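Local coordinates for putative uncharacterized protein (Methanosarcina barkeri str. Fusaro, PDB 3P43) that probably acts as a manganese-dependent phosphoesterase of the LigD 3'-phosphoesterase superfamily, trimming 3' ends of nucleic acid strands during DNA repair, at residues 46-51 with 106-111; 30-35 with 125-130; 133-138 with 143-148; 35-38 with 44-47; 59-64 with 69-74. All coordinates share one frame; numbering follows the deposited sequence.

Contact 1: residues 46-51 with 106-111; sequences FRLEMD and GTFELL
Leu48 lays its CD2 methyl over the centre of one face of the Phe108 ring, 3.9 Å from the ring centroid and 8° off the normal, a CH-pi contact. The rim of the same ring meets backbone: Phe108 CZ comes within 3.2 Å of Glu49 O, which lies in the ring plane, so a carbonyl oxygen faces the slightly positive ring hydrogens. Farther along both strands, Met50 CE touches Leu110 CD1 at 3.9 Å, the two side chains crossing at about a right angle. The strands do not pair. Their axes pass 8.3 Å apart at 62°, and the contact spans the inside of the curled antiparallel sheet of this beta-barrel phosphoesterase, where strand 31-38 lies between 42-50 and 98-114 and bonds to both. Phe108 reaches across because its CG stands between the backbone N and the carbonyl carbon (chi1 72°), while Met50 turns its methyl to Leu110 through a bend at chi2. Behind this first shell, Phe32 packs on both Leu48 and Phe108, Leu122 of strand 117-123 touches Phe108, and Trp57 of strand 53-59 lies against Leu48. Glu49 directs its carboxylate elsewhere, OE1 accepting from the backbone N of Ile31.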
# COMPACT_ATOMS: atom_id res chain seq x y z
N PHE A 46 0.17 -2.02 -1.55
CA PHE A 46 -0.62 -1.10 -0.75
C PHE A 46 -0.70 0.25 -1.47
O PHE A 46 0.33 0.85 -1.78
CB PHE A 46 0.02 -0.94 0.64
CG PHE A 46 -0.69 0.06 1.51
CD1 PHE A 46 -1.88 -0.27 2.12
CD2 PHE A 46 -0.16 1.32 1.70
CE1 PHE A 46 -2.54 0.65 2.91
CE2 PHE A 46 -0.80 2.24 2.50
CZ PHE A 46 -2.00 1.90 3.10
N ARG A 47 -1.91 0.71 -1.74
CA ARG A 47 -2.10 1.91 -2.56
C ARG A 47 -3.01 2.93 -1.89
O ARG A 47 -4.08 2.58 -1.38
CB ARG A 47 -2.69 1.54 -3.92
CG ARG A 47 -1.98 0.42 -4.64
CD ARG A 47 -2.56 0.26 -6.03
NE ARG A 47 -2.28 -1.06 -6.58
CZ ARG A 47 -1.11 -1.39 -7.12
NH1 ARG A 47 -0.13 -0.50 -7.17
NH2 ARG A 47 -0.93 -2.62 -7.59
N LEU A 48 -2.60 4.19 -1.93
CA LEU A 48 -3.38 5.29 -1.38
C LEU A 48 -3.72 6.28 -2.49
O LEU A 48 -2.84 6.68 -3.26
CB LEU A 48 -2.58 6.04 -0.31
CG LEU A 48 -2.29 5.34 1.02
CD1 LEU A 48 -1.30 6.17 1.83
CD2 LEU A 48 -3.58 5.12 1.81
N GLU A 49 -4.98 6.67 -2.56
CA GLU A 49 -5.37 7.69 -3.53
C GLU A 49 -4.88 9.05 -3.08
O GLU A 49 -5.28 9.55 -2.03
CB GLU A 49 -6.89 7.74 -3.73
CG GLU A 49 -7.32 8.89 -4.64
CD GLU A 49 -8.82 8.97 -4.83
OE1 GLU A 49 -9.52 7.98 -4.50
OE2 GLU A 49 -9.30 10.01 -5.31
N MET A 50 -3.97 9.62 -3.87
CA MET A 50 -3.49 10.97 -3.67
C MET A 50 -3.47 11.66 -5.03
O MET A 50 -3.02 11.07 -6.01
CB MET A 50 -2.07 10.95 -3.12
CG MET A 50 -1.87 10.06 -1.90
SD MET A 50 -1.76 11.00 -0.38
CE MET A 50 -1.41 9.71 0.80
N ASP A 51 -3.95 12.89 -5.08
CA ASP A 51 -3.85 13.71 -6.29
C ASP A 51 -4.32 12.97 -7.53
O ASP A 51 -3.70 13.07 -8.59
CB ASP A 51 -2.41 14.19 -6.48
CG ASP A 51 -1.98 15.19 -5.42
OD1 ASP A 51 -2.55 16.31 -5.39
OD2 ASP A 51 -1.08 14.87 -4.61
N GLY A 106 -11.06 0.23 0.81
CA GLY A 106 -11.81 1.14 1.64
C GLY A 106 -11.53 2.59 1.33
O GLY A 106 -11.04 2.93 0.25
N THR A 107 -11.85 3.44 2.29
CA THR A 107 -11.54 4.86 2.20
C THR A 107 -10.62 5.20 3.35
O THR A 107 -10.40 4.38 4.25
CB THR A 107 -12.81 5.71 2.33
OG1 THR A 107 -13.49 5.37 3.53
CG2 THR A 107 -13.74 5.48 1.13
N PHE A 108 -10.08 6.41 3.33
CA PHE A 108 -9.18 6.83 4.39
C PHE A 108 -9.21 8.34 4.58
O PHE A 108 -9.58 9.08 3.67
CB PHE A 108 -7.76 6.35 4.11
CG PHE A 108 -7.07 7.06 2.99
CD1 PHE A 108 -6.24 8.14 3.25
CD2 PHE A 108 -7.25 6.65 1.68
CE1 PHE A 108 -5.59 8.80 2.21
CE2 PHE A 108 -6.60 7.30 0.64
CZ PHE A 108 -5.78 8.38 0.91
N GLU A 109 -8.82 8.78 5.77
CA GLU A 109 -8.64 10.18 6.08
C GLU A 109 -7.15 10.42 6.23
O GLU A 109 -6.48 9.69 6.96
CB GLU A 109 -9.37 10.55 7.37
CG GLU A 109 -10.89 10.54 7.26
CD GLU A 109 -11.60 10.25 8.57
OE1 GLU A 109 -11.10 9.42 9.37
OE2 GLU A 109 -12.68 10.84 8.81
N LEU A 110 -6.63 11.41 5.52
CA LEU A 110 -5.21 11.71 5.56
C LEU A 110 -4.91 12.63 6.74
O LEU A 110 -5.42 13.74 6.81
CB LEU A 110 -4.75 12.38 4.26
CG LEU A 110 -3.28 12.78 4.16
CD1 LEU A 110 -2.39 11.54 4.06
CD2 LEU A 110 -3.06 13.71 2.97
N LEU A 111 -4.09 12.15 7.67
CA LEU A 111 -3.82 12.88 8.90
C LEU A 111 -2.59 13.76 8.75
O LEU A 111 -2.53 14.85 9.31
CB LEU A 111 -3.63 11.92 10.07
CG LEU A 111 -4.80 10.96 10.29
CD1 LEU A 111 -4.56 10.09 11.51
CD2 LEU A 111 -6.10 11.74 10.43

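Contact 2: residues 30-35 with 125-130; sequences PIFVVQ and KELKGI
Strand 31-35 and the turn at 125-130 face each other without a backbone hydrogen bond, Val34 and Leu127 having their CA atoms 9.4 Å apart, so the strand reaches the turn through its side chains. Leu127 CD1 is the common point of contact: it touches Val34 CG2 at 4.0 Å, the two side chains crossing at about a right angle, and Phe32 CE1 at 4.2 Å. Phe32 CZ also comes to 4.1 Å from Leu127 O, an oblique approach to the ring. In this curled, barrel-like antiparallel sheet, the connection between strands 117-123 and 130-135 turns a buried leucine onto strand 31-38. Val34 offers CG2 because its CG1 is anti to the backbone N (chi1 174°), leaving the other methyl beside that N. The turn is held by Asp104, whose carboxylate accepts from the backbone N of Lys125, Glu126 and Leu127. Pro63 touches both Val34 and Leu127, and Leu122 packs on both Phe32 and Leu127.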
# COMPACT_ATOMS: atom_id res chain seq x y z
N PRO A 30 -11.47 9.73 -0.44
CA PRO A 30 -10.35 9.13 -1.16
C PRO A 30 -10.31 7.65 -0.79
O PRO A 30 -10.81 7.30 0.28
CB PRO A 30 -9.14 9.85 -0.58
CG PRO A 30 -9.56 10.30 0.75
CD PRO A 30 -11.03 10.61 0.65
N ILE A 31 -9.75 6.80 -1.63
CA ILE A 31 -9.80 5.38 -1.35
C ILE A 31 -8.41 4.76 -1.17
O ILE A 31 -7.41 5.32 -1.61
CB ILE A 31 -10.56 4.60 -2.44
CG1 ILE A 31 -9.74 4.51 -3.73
CG2 ILE A 31 -11.93 5.23 -2.70
CD1 ILE A 31 -10.44 3.77 -4.83
N PHE A 32 -8.38 3.61 -0.51
CA PHE A 32 -7.16 2.84 -0.39
C PHE A 32 -7.48 1.44 -0.88
O PHE A 32 -8.62 0.98 -0.77
CB PHE A 32 -6.61 2.83 1.05
CG PHE A 32 -7.19 1.75 1.93
CD1 PHE A 32 -6.61 0.49 1.98
CD2 PHE A 32 -8.29 2.00 2.74
CE1 PHE A 32 -7.14 -0.51 2.79
CE2 PHE A 32 -8.82 1.01 3.56
CZ PHE A 32 -8.24 -0.25 3.58
N VAL A 33 -6.48 0.77 -1.44
CA VAL A 33 -6.65 -0.61 -1.88
C VAL A 33 -5.42 -1.41 -1.50
O VAL A 33 -4.30 -0.89 -1.45
CB VAL A 33 -6.91 -0.72 -3.40
CG1 VAL A 33 -5.66 -0.36 -4.17
CG2 VAL A 33 -7.39 -2.12 -3.76
N VAL A 34 -5.64 -2.68 -1.20
CA VAL A 34 -4.55 -3.62 -1.00
C VAL A 34 -4.76 -4.77 -1.97
O VAL A 34 -5.77 -5.47 -1.92
CB VAL A 34 -4.53 -4.15 0.44
CG1 VAL A 34 -3.48 -5.25 0.57
CG2 VAL A 34 -4.28 -3.03 1.43
N GLN A 35 -3.81 -4.94 -2.88
CA GLN A 35 -3.87 -6.04 -3.83
C GLN A 35 -2.77 -7.06 -3.54
O GLN A 35 -1.58 -6.72 -3.50
CB GLN A 35 -3.75 -5.51 -5.26
CG GLN A 35 -5.08 -5.02 -5.86
CD GLN A 35 -4.88 -4.01 -6.97
OE1 GLN A 35 -3.90 -3.27 -6.98
NE2 GLN A 35 -5.83 -3.95 -7.90
N LYS A 125 -11.94 -3.47 5.64
CA LYS A 125 -12.50 -4.66 6.29
C LYS A 125 -11.42 -5.42 7.04
O LYS A 125 -11.70 -6.12 8.01
CB LYS A 125 -13.15 -5.58 5.25
CG LYS A 125 -14.35 -4.99 4.55
CD LYS A 125 -15.01 -6.03 3.67
CE LYS A 125 -16.31 -5.52 3.07
NZ LYS A 125 -16.96 -6.56 2.23
N GLU A 126 -10.18 -5.30 6.57
CA GLU A 126 -9.05 -5.91 7.25
C GLU A 126 -8.30 -4.83 8.02
O GLU A 126 -7.96 -5.01 9.18
CB GLU A 126 -8.11 -6.56 6.23
CG GLU A 126 -8.79 -7.54 5.29
CD GLU A 126 -9.30 -8.78 6.01
OE1 GLU A 126 -9.51 -8.73 7.24
OE2 GLU A 126 -9.48 -9.81 5.34
N LEU A 127 -8.06 -3.71 7.35
CA LEU A 127 -7.29 -2.63 7.93
C LEU A 127 -8.22 -1.52 8.40
O LEU A 127 -8.91 -0.88 7.60
CB LEU A 127 -6.29 -2.08 6.91
CG LEU A 127 -5.43 -3.09 6.15
CD1 LEU A 127 -4.36 -2.37 5.36
CD2 LEU A 127 -4.80 -4.10 7.10
N LYS A 128 -8.22 -1.29 9.71
CA LYS A 128 -8.94 -0.17 10.29
C LYS A 128 -8.05 0.60 11.25
O LYS A 128 -7.24 0.02 11.96
CB LYS A 128 -10.19 -0.66 11.03
CG LYS A 128 -11.13 -1.48 10.20
CD LYS A 128 -12.25 -2.04 11.07
CE LYS A 128 -13.22 -2.88 10.25
NZ LYS A 128 -12.52 -4.02 9.60
N GLY A 129 -8.22 1.92 11.28
CA GLY A 129 -7.50 2.74 12.23
C GLY A 129 -6.26 3.39 11.64
O GLY A 129 -6.05 3.37 10.43
N ILE A 130 -5.44 3.96 12.51
CA ILE A 130 -4.33 4.78 12.05
C ILE A 130 -3.11 3.95 11.66
O ILE A 130 -2.65 3.11 12.42
CB ILE A 130 -3.94 5.85 13.09
CG1 ILE A 130 -5.19 6.63 13.52
CG2 ILE A 130 -2.90 6.80 12.51
CD1 ILE A 130 -4.95 7.56 14.70

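Contact 3: residues 133-138 with 143-148; sequences LIRTKY and KGWLFF
Ile134 O accepts the backbone N-H of Leu146 at 2.7 Å, and Ile134 N returns a bond to Leu146 O at 3.0 Å, making this the hydrogen-bonded pair of an antiparallel hairpin. Toward the turn, Thr136 N reaches Gly144 O at 3.0 Å; Thr136 OG1 then accepts from Tyr138 N, an ST turn that shapes the chain as it leaves the strand. On the side of the sheet carrying Leu133, Arg135, Trp145 and Phe147, the indole packs against both Arg135 and Leu133. Arg135 CB sits over the centre of its six-membered ring, 3.6 Å from the centroid and 10° off the normal, while Leu133 CB meets Trp145 CE3 at 3.6 Å. With Arg135 CG anti to the backbone N (chi1 -170°), CD also runs on along the indole before the chain bends at chi3, and the guanidinium goes on to a salt bridge with Glu115. Leu133 CD2 presses obliquely on the Phe147 ring, 3.3 Å from CD1. An alanine in place of Trp145 is likely to leave the Arg135 methylenes without their aromatic floor and open a gap beside Leu133. Trp57 meets the indole edge-to-face, and Lys143 NZ bonds to Gly141 O. The hairpin thus joins a backbone fastened by paired amides to an apolar inner face, where arginine contributes its carbon chain while its charge is matched by Glu115.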
# COMPACT_ATOMS: atom_id res chain seq x y z
N LEU A 133 3.45 5.41 7.57
CA LEU A 133 4.55 5.11 6.67
C LEU A 133 5.68 6.12 6.90
O LEU A 133 5.47 7.33 6.78
CB LEU A 133 4.10 5.17 5.21
CG LEU A 133 3.17 4.04 4.75
CD1 LEU A 133 2.42 4.43 3.49
CD2 LEU A 133 3.94 2.76 4.53
N ILE A 134 6.86 5.62 7.25
CA ILE A 134 8.02 6.48 7.49
C ILE A 134 9.18 6.05 6.61
O ILE A 134 9.62 4.91 6.68
CB ILE A 134 8.49 6.43 8.96
CG1 ILE A 134 7.33 6.72 9.91
CG2 ILE A 134 9.62 7.42 9.21
CD1 ILE A 134 7.73 6.74 11.36
N ARG A 135 9.67 6.96 5.77
CA ARG A 135 10.75 6.62 4.86
C ARG A 135 12.08 6.68 5.58
O ARG A 135 12.46 7.74 6.08
CB ARG A 135 10.77 7.53 3.63
CG ARG A 135 11.72 7.05 2.55
CD ARG A 135 11.71 7.96 1.33
NE ARG A 135 12.42 9.21 1.58
CZ ARG A 135 12.41 10.25 0.75
NH1 ARG A 135 11.71 10.19 -0.38
NH2 ARG A 135 13.08 11.36 1.05
N THR A 136 12.78 5.55 5.64
CA THR A 136 14.08 5.49 6.28
C THR A 136 15.04 6.52 5.67
O THR A 136 14.99 6.78 4.47
CB THR A 136 14.70 4.08 6.19
OG1 THR A 136 15.93 4.05 6.93
CG2 THR A 136 14.98 3.71 4.74
N LYS A 137 15.88 7.11 6.51
CA LYS A 137 16.90 8.04 6.04
C LYS A 137 18.15 7.30 5.57
O LYS A 137 19.07 7.89 5.02
CB LYS A 137 17.32 9.02 7.14
CG LYS A 137 16.21 9.88 7.73
CD LYS A 137 16.79 11.18 8.30
CE LYS A 137 16.07 11.66 9.55
NZ LYS A 137 16.73 11.19 10.80
N TYR A 138 18.17 5.99 5.81
CA TYR A 138 19.37 5.20 5.58
C TYR A 138 19.46 4.61 4.17
O TYR A 138 18.45 4.22 3.59
CB TYR A 138 19.50 4.10 6.63
CG TYR A 138 20.76 3.29 6.50
CD1 TYR A 138 21.99 3.83 6.87
CD2 TYR A 138 20.73 2.00 5.99
CE1 TYR A 138 23.15 3.10 6.75
CE2 TYR A 138 21.89 1.26 5.86
CZ TYR A 138 23.10 1.81 6.24
OH TYR A 138 24.25 1.08 6.12
N LYS A 143 15.12 4.63 -0.89
CA LYS A 143 14.87 4.27 0.50
C LYS A 143 13.47 3.71 0.77
O LYS A 143 12.47 4.28 0.33
CB LYS A 143 15.15 5.48 1.41
CG LYS A 143 16.60 5.92 1.36
CD LYS A 143 16.76 7.36 1.81
CE LYS A 143 18.19 7.83 1.60
NZ LYS A 143 18.61 7.69 0.18
N GLY A 144 13.43 2.60 1.49
CA GLY A 144 12.18 1.95 1.84
C GLY A 144 11.44 2.65 2.96
O GLY A 144 11.95 3.58 3.59
N TRP A 145 10.22 2.18 3.23
CA TRP A 145 9.39 2.78 4.26
C TRP A 145 9.07 1.78 5.34
O TRP A 145 8.79 0.61 5.06
CB TRP A 145 8.08 3.28 3.66
CG TRP A 145 8.23 4.33 2.62
CD1 TRP A 145 8.82 4.21 1.40
CD2 TRP A 145 7.75 5.68 2.70
NE1 TRP A 145 8.75 5.39 0.71
CE2 TRP A 145 8.09 6.31 1.49
CE3 TRP A 145 7.07 6.41 3.67
CZ2 TRP A 145 7.78 7.65 1.22
CZ3 TRP A 145 6.75 7.74 3.41
CH2 TRP A 145 7.11 8.34 2.20
N LEU A 146 9.09 2.25 6.59
CA LEU A 146 8.60 1.45 7.71
C LEU A 146 7.08 1.59 7.79
O LEU A 146 6.56 2.69 7.90
CB LEU A 146 9.22 1.94 9.01
CG LEU A 146 8.95 1.05 10.22
CD1 LEU A 146 9.82 -0.17 10.10
CD2 LEU A 146 9.22 1.79 11.51
N PHE A 147 6.38 0.46 7.74
CA PHE A 147 4.93 0.46 7.64
C PHE A 147 4.29 -0.23 8.86
O PHE A 147 4.59 -1.38 9.14
CB PHE A 147 4.53 -0.26 6.35
CG PHE A 147 3.05 -0.31 6.09
CD1 PHE A 147 2.21 0.72 6.50
CD2 PHE A 147 2.50 -1.38 5.40
CE1 PHE A 147 0.86 0.67 6.24
CE2 PHE A 147 1.14 -1.44 5.14
CZ PHE A 147 0.32 -0.41 5.56
N PHE A 148 3.42 0.47 9.57
CA PHE A 148 2.79 -0.13 10.75
C PHE A 148 1.47 0.53 11.16
O PHE A 148 1.18 1.66 10.78
CB PHE A 148 3.76 -0.15 11.94
CG PHE A 148 4.23 1.22 12.37
CD1 PHE A 148 3.58 1.90 13.38
CD2 PHE A 148 5.33 1.81 11.76
CE1 PHE A 148 4.01 3.16 13.78
CE2 PHE A 148 5.77 3.06 12.16
CZ PHE A 148 5.10 3.74 13.17

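Contact 4: residues 35-38 with 44-47; sequences QRHD and YDFR. With MN (manganese (II) ion), chain B.
Gln35 pairs with Asp45 through two backbone bonds, Gln35 N to Asp45 O at 2.9 Å and Asp45 N to Gln35 O at 2.7 Å. Its OE1 takes two N-H groups from Arg47, NE at 2.8 Å and NH2 at 3.1 Å, a side-on grip in the guanidinium plane with the amide turned 83° to it; Gln35 NE2 bonds to the carbonyls of Tyr83 and Phe86. A lysine in place of Arg47, lacking the paired N-H groups, would probably leave Gln35 OE1 with one donor at most. Next, Arg36 runs beside Tyr44, CG over the ring face, and a water joins Arg36 NH1 to Tyr44 OH; Glu101 forms a salt bridge with that NH1. His37, its CG anti to the backbone N (chi1 -170°), brings ND1 to the manganese at 2.4 Å, where Asp45 OD2 binds at 2.2 Å. The other ring nitrogen, His37 NE2, bonds to Ala97 O, and with the metal at ND1 this fixes the ring's rotation. His37 and Asp45, together with His43, form the protein's manganese site, built on a beta hairpin of the phosphoesterase barrel.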
# COMPACT_ATOMS: atom_id res chain seq x y z
N GLN A 35 -3.81 -4.94 -2.88
CA GLN A 35 -3.87 -6.04 -3.83
C GLN A 35 -2.77 -7.06 -3.54
O GLN A 35 -1.58 -6.72 -3.50
CB GLN A 35 -3.75 -5.51 -5.26
CG GLN A 35 -5.08 -5.02 -5.86
CD GLN A 35 -4.88 -4.01 -6.97
OE1 GLN A 35 -3.90 -3.27 -6.98
NE2 GLN A 35 -5.83 -3.95 -7.90
N ARG A 36 -3.17 -8.30 -3.32
CA ARG A 36 -2.24 -9.40 -3.26
C ARG A 36 -1.74 -9.64 -4.67
O ARG A 36 -2.53 -9.91 -5.58
CB ARG A 36 -2.91 -10.66 -2.73
CG ARG A 36 -1.93 -11.77 -2.40
CD ARG A 36 -2.65 -13.02 -1.92
NE ARG A 36 -3.31 -13.72 -3.02
CZ ARG A 36 -4.44 -14.40 -2.89
NH1 ARG A 36 -5.06 -14.46 -1.72
NH2 ARG A 36 -4.97 -15.02 -3.94
N HIS A 37 -0.43 -9.55 -4.86
CA HIS A 37 0.15 -9.67 -6.19
C HIS A 37 1.03 -10.91 -6.26
O HIS A 37 2.08 -10.98 -5.63
CB HIS A 37 0.95 -8.42 -6.54
CG HIS A 37 1.38 -8.34 -7.97
ND1 HIS A 37 2.26 -7.39 -8.43
CD2 HIS A 37 1.06 -9.11 -9.03
CE1 HIS A 37 2.46 -7.57 -9.72
NE2 HIS A 37 1.74 -8.61 -10.12
N ASP A 38 0.59 -11.91 -7.03
CA ASP A 38 1.37 -13.12 -7.23
C ASP A 38 2.27 -12.97 -8.45
O ASP A 38 1.86 -13.27 -9.57
CB ASP A 38 0.43 -14.32 -7.42
CG ASP A 38 1.13 -15.66 -7.22
OD1 ASP A 38 2.36 -15.66 -7.02
OD2 ASP A 38 0.45 -16.71 -7.25
N TYR A 44 2.22 -7.93 -1.35
CA TYR A 44 1.01 -7.14 -1.29
C TYR A 44 1.29 -5.71 -1.71
O TYR A 44 2.23 -5.08 -1.22
CB TYR A 44 0.40 -7.18 0.11
CG TYR A 44 -0.19 -8.54 0.46
CD1 TYR A 44 -1.56 -8.75 0.42
CD2 TYR A 44 0.63 -9.60 0.81
CE1 TYR A 44 -2.11 -9.98 0.72
CE2 TYR A 44 0.09 -10.85 1.12
CZ TYR A 44 -1.28 -11.03 1.07
OH TYR A 44 -1.83 -12.25 1.37
N ASP A 45 0.49 -5.22 -2.64
CA ASP A 45 0.62 -3.84 -3.06
C ASP A 45 -0.37 -2.99 -2.27
O ASP A 45 -1.58 -3.25 -2.28
CB ASP A 45 0.41 -3.71 -4.56
CG ASP A 45 1.54 -4.34 -5.35
OD1 ASP A 45 2.70 -3.94 -5.14
OD2 ASP A 45 1.28 -5.23 -6.17
N PHE A 46 0.17 -2.02 -1.55
CA PHE A 46 -0.62 -1.10 -0.75
C PHE A 46 -0.70 0.25 -1.47
O PHE A 46 0.33 0.85 -1.78
CB PHE A 46 0.02 -0.94 0.64
CG PHE A 46 -0.69 0.06 1.51
CD1 PHE A 46 -1.88 -0.27 2.12
CD2 PHE A 46 -0.16 1.32 1.70
CE1 PHE A 46 -2.54 0.65 2.91
CE2 PHE A 46 -0.80 2.24 2.50
CZ PHE A 46 -2.00 1.90 3.10
N ARG A 47 -1.91 0.71 -1.74
CA ARG A 47 -2.10 1.91 -2.56
C ARG A 47 -3.01 2.93 -1.89
O ARG A 47 -4.08 2.58 -1.38
CB ARG A 47 -2.69 1.54 -3.92
CG ARG A 47 -1.98 0.42 -4.64
CD ARG A 47 -2.56 0.26 -6.03
NE ARG A 47 -2.28 -1.06 -6.58
CZ ARG A 47 -1.11 -1.39 -7.12
NH1 ARG A 47 -0.13 -0.50 -7.17
NH2 ARG A 47 -0.93 -2.62 -7.59
MN MN B . 3.26 -5.66 -7.10
O HOH W 1 -4.25 -13.44 0.81

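Contact 5: residues 59-64 with 69-74; sequences VPKEPP and TRRLAI
The Arg71 guanidinium has Lys61 CB over one face, 3.3 Å from NE, and the carbonyl of Glu62 at its edge. Glu62 O takes a well-aligned bond from Arg71 NE at 2.8 Å (N-H...O angle 163°) and a weak one from NH2 at 3.3 Å, the oxygen lying almost in the guanidinium plane while NE is tilted 26° from the plane of the carbonyl. The arginine thus clasps the backbone of the loop, and the Lys61 chain crosses it at about a right angle before its ammonium leads away. A bend at chi2 (-74°) turns the end of the Arg71 chain toward that carbonyl. Its CG lies 3.8 Å from Pro64 CD, the two side chains sliding past each other in opposite directions. Pro64 CB also rests on Thr69 CB at 4.0 Å, near the start of 69-74. At the other end of the loop, Val59 CG1 touches Arg71 CB and lies 3.3 Å from Leu72 O, and its CG2 meets Ala73 CB. Pro60 CD comes equally close to Leu72 O, while its CG packs more loosely on Leu72 CD2. The contact ties the connection leaving strand 53-59 to strand 70-80, whose backbone also pairs with strand 145-149 through Arg71 and Phe147 and through Ala73 and Trp145; Phe147 packs on Val59, Pro63 and Ala73, and Tyr44 of strand 42-50 meets Glu62 and Pro63.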
# COMPACT_ATOMS: atom_id res chain seq x y z
N VAL A 59 4.65 -4.45 -0.34
CA VAL A 59 4.91 -4.97 1.00
C VAL A 59 5.05 -6.49 0.90
O VAL A 59 4.09 -7.18 0.53
CB VAL A 59 3.75 -4.63 1.96
CG1 VAL A 59 4.12 -4.95 3.40
CG2 VAL A 59 3.36 -3.17 1.82
N PRO A 60 6.23 -7.02 1.22
CA PRO A 60 6.52 -8.46 1.08
C PRO A 60 5.71 -9.39 2.01
O PRO A 60 5.83 -10.60 1.88
CB PRO A 60 8.02 -8.56 1.39
CG PRO A 60 8.36 -7.29 2.11
CD PRO A 60 7.43 -6.25 1.58
N LYS A 61 4.91 -8.83 2.91
CA LYS A 61 4.06 -9.64 3.77
C LYS A 61 2.70 -8.96 3.88
O LYS A 61 2.54 -7.83 3.42
CB LYS A 61 4.68 -9.77 5.16
CG LYS A 61 5.81 -10.79 5.28
CD LYS A 61 6.50 -10.67 6.63
CE LYS A 61 7.58 -11.73 6.81
NZ LYS A 61 7.00 -13.06 7.15
N GLU A 62 1.73 -9.64 4.48
CA GLU A 62 0.41 -9.05 4.66
C GLU A 62 0.51 -7.76 5.46
O GLU A 62 1.24 -7.70 6.46
CB GLU A 62 -0.54 -10.01 5.38
CG GLU A 62 -0.77 -11.35 4.68
CD GLU A 62 -1.96 -12.11 5.26
OE1 GLU A 62 -2.53 -11.64 6.27
OE2 GLU A 62 -2.33 -13.17 4.70
N PRO A 63 -0.20 -6.71 5.02
CA PRO A 63 -0.25 -5.49 5.83
C PRO A 63 -0.73 -5.86 7.23
O PRO A 63 -1.60 -6.72 7.36
CB PRO A 63 -1.28 -4.63 5.10
CG PRO A 63 -1.19 -5.09 3.67
CD PRO A 63 -0.94 -6.57 3.76
N PRO A 64 -0.17 -5.23 8.26
CA PRO A 64 -0.47 -5.67 9.63
C PRO A 64 -1.86 -5.21 10.07
O PRO A 64 -2.19 -4.03 9.93
CB PRO A 64 0.62 -4.99 10.46
CG PRO A 64 0.95 -3.75 9.69
CD PRO A 64 0.78 -4.10 8.23
N THR A 69 3.41 -4.82 14.95
CA THR A 69 4.15 -5.40 13.83
C THR A 69 4.60 -4.35 12.82
O THR A 69 3.79 -3.54 12.36
CB THR A 69 3.29 -6.45 13.10
OG1 THR A 69 2.85 -7.44 14.03
CG2 THR A 69 4.09 -7.11 11.98
N ARG A 70 5.88 -4.37 12.46
CA ARG A 70 6.42 -3.44 11.46
C ARG A 70 6.69 -4.18 10.16
O ARG A 70 7.25 -5.27 10.17
CB ARG A 70 7.73 -2.79 11.94
CG ARG A 70 7.82 -2.50 13.43
CD ARG A 70 6.74 -1.55 13.89
NE ARG A 70 7.06 -0.96 15.19
CZ ARG A 70 6.15 -0.50 16.04
NH1 ARG A 70 4.86 -0.57 15.74
NH2 ARG A 70 6.52 0.03 17.20
N ARG A 71 6.28 -3.58 9.04
CA ARG A 71 6.55 -4.15 7.72
C ARG A 71 7.44 -3.25 6.89
O ARG A 71 7.45 -2.03 7.06
CB ARG A 71 5.24 -4.39 6.97
CG ARG A 71 4.31 -5.38 7.62
CD ARG A 71 4.80 -6.79 7.45
NE ARG A 71 3.73 -7.76 7.66
CZ ARG A 71 3.75 -8.71 8.58
NH1 ARG A 71 4.81 -8.84 9.38
NH2 ARG A 71 2.72 -9.54 8.71
N LEU A 72 8.19 -3.85 5.97
CA LEU A 72 8.90 -3.10 4.94
C LEU A 72 7.91 -2.72 3.83
O LEU A 72 7.11 -3.55 3.39
CB LEU A 72 10.04 -3.93 4.34
CG LEU A 72 10.64 -3.40 3.03
CD1 LEU A 72 11.40 -2.10 3.26
CD2 LEU A 72 11.53 -4.45 2.37
N ALA A 73 7.96 -1.48 3.39
CA ALA A 73 7.15 -1.04 2.25
C ALA A 73 8.04 -0.34 1.24
O ALA A 73 8.70 0.64 1.57
CB ALA A 73 6.04 -0.13 2.71
N ILE A 74 8.06 -0.87 0.02
CA ILE A 74 8.90 -0.32 -1.03
C ILE A 74 8.07 0.48 -2.02
O ILE A 74 7.20 -0.07 -2.69
CB ILE A 74 9.62 -1.45 -1.81
CG1 ILE A 74 10.24 -2.45 -0.84
CG2 ILE A 74 10.68 -0.87 -2.74
CD1 ILE A 74 10.75 -3.72 -1.50

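Overall arrangement
All five contacts reach one curled antiparallel sheet. Contact 4 holds two of the three manganese ligands. Contacts 1 and 4 share Phe46 and Arg47 on strand 42-50, yet their centres lie 15 Å apart on opposite sides of the chain's centre; contact 2 shares Gln35 with contact 4. Phe46 meets Leu133 and Phe147 of contact 3, joining the hairpin to the core. Contacts 3 and 5, with centres 11 Å apart, are adjacent in the sheet, and contact 5 bonds to contact 4 from Val59 N to Tyr44 O. From the manganese, the side chains of Val59, Val34 and Phe147 are about 9, 10 and 13 Å away.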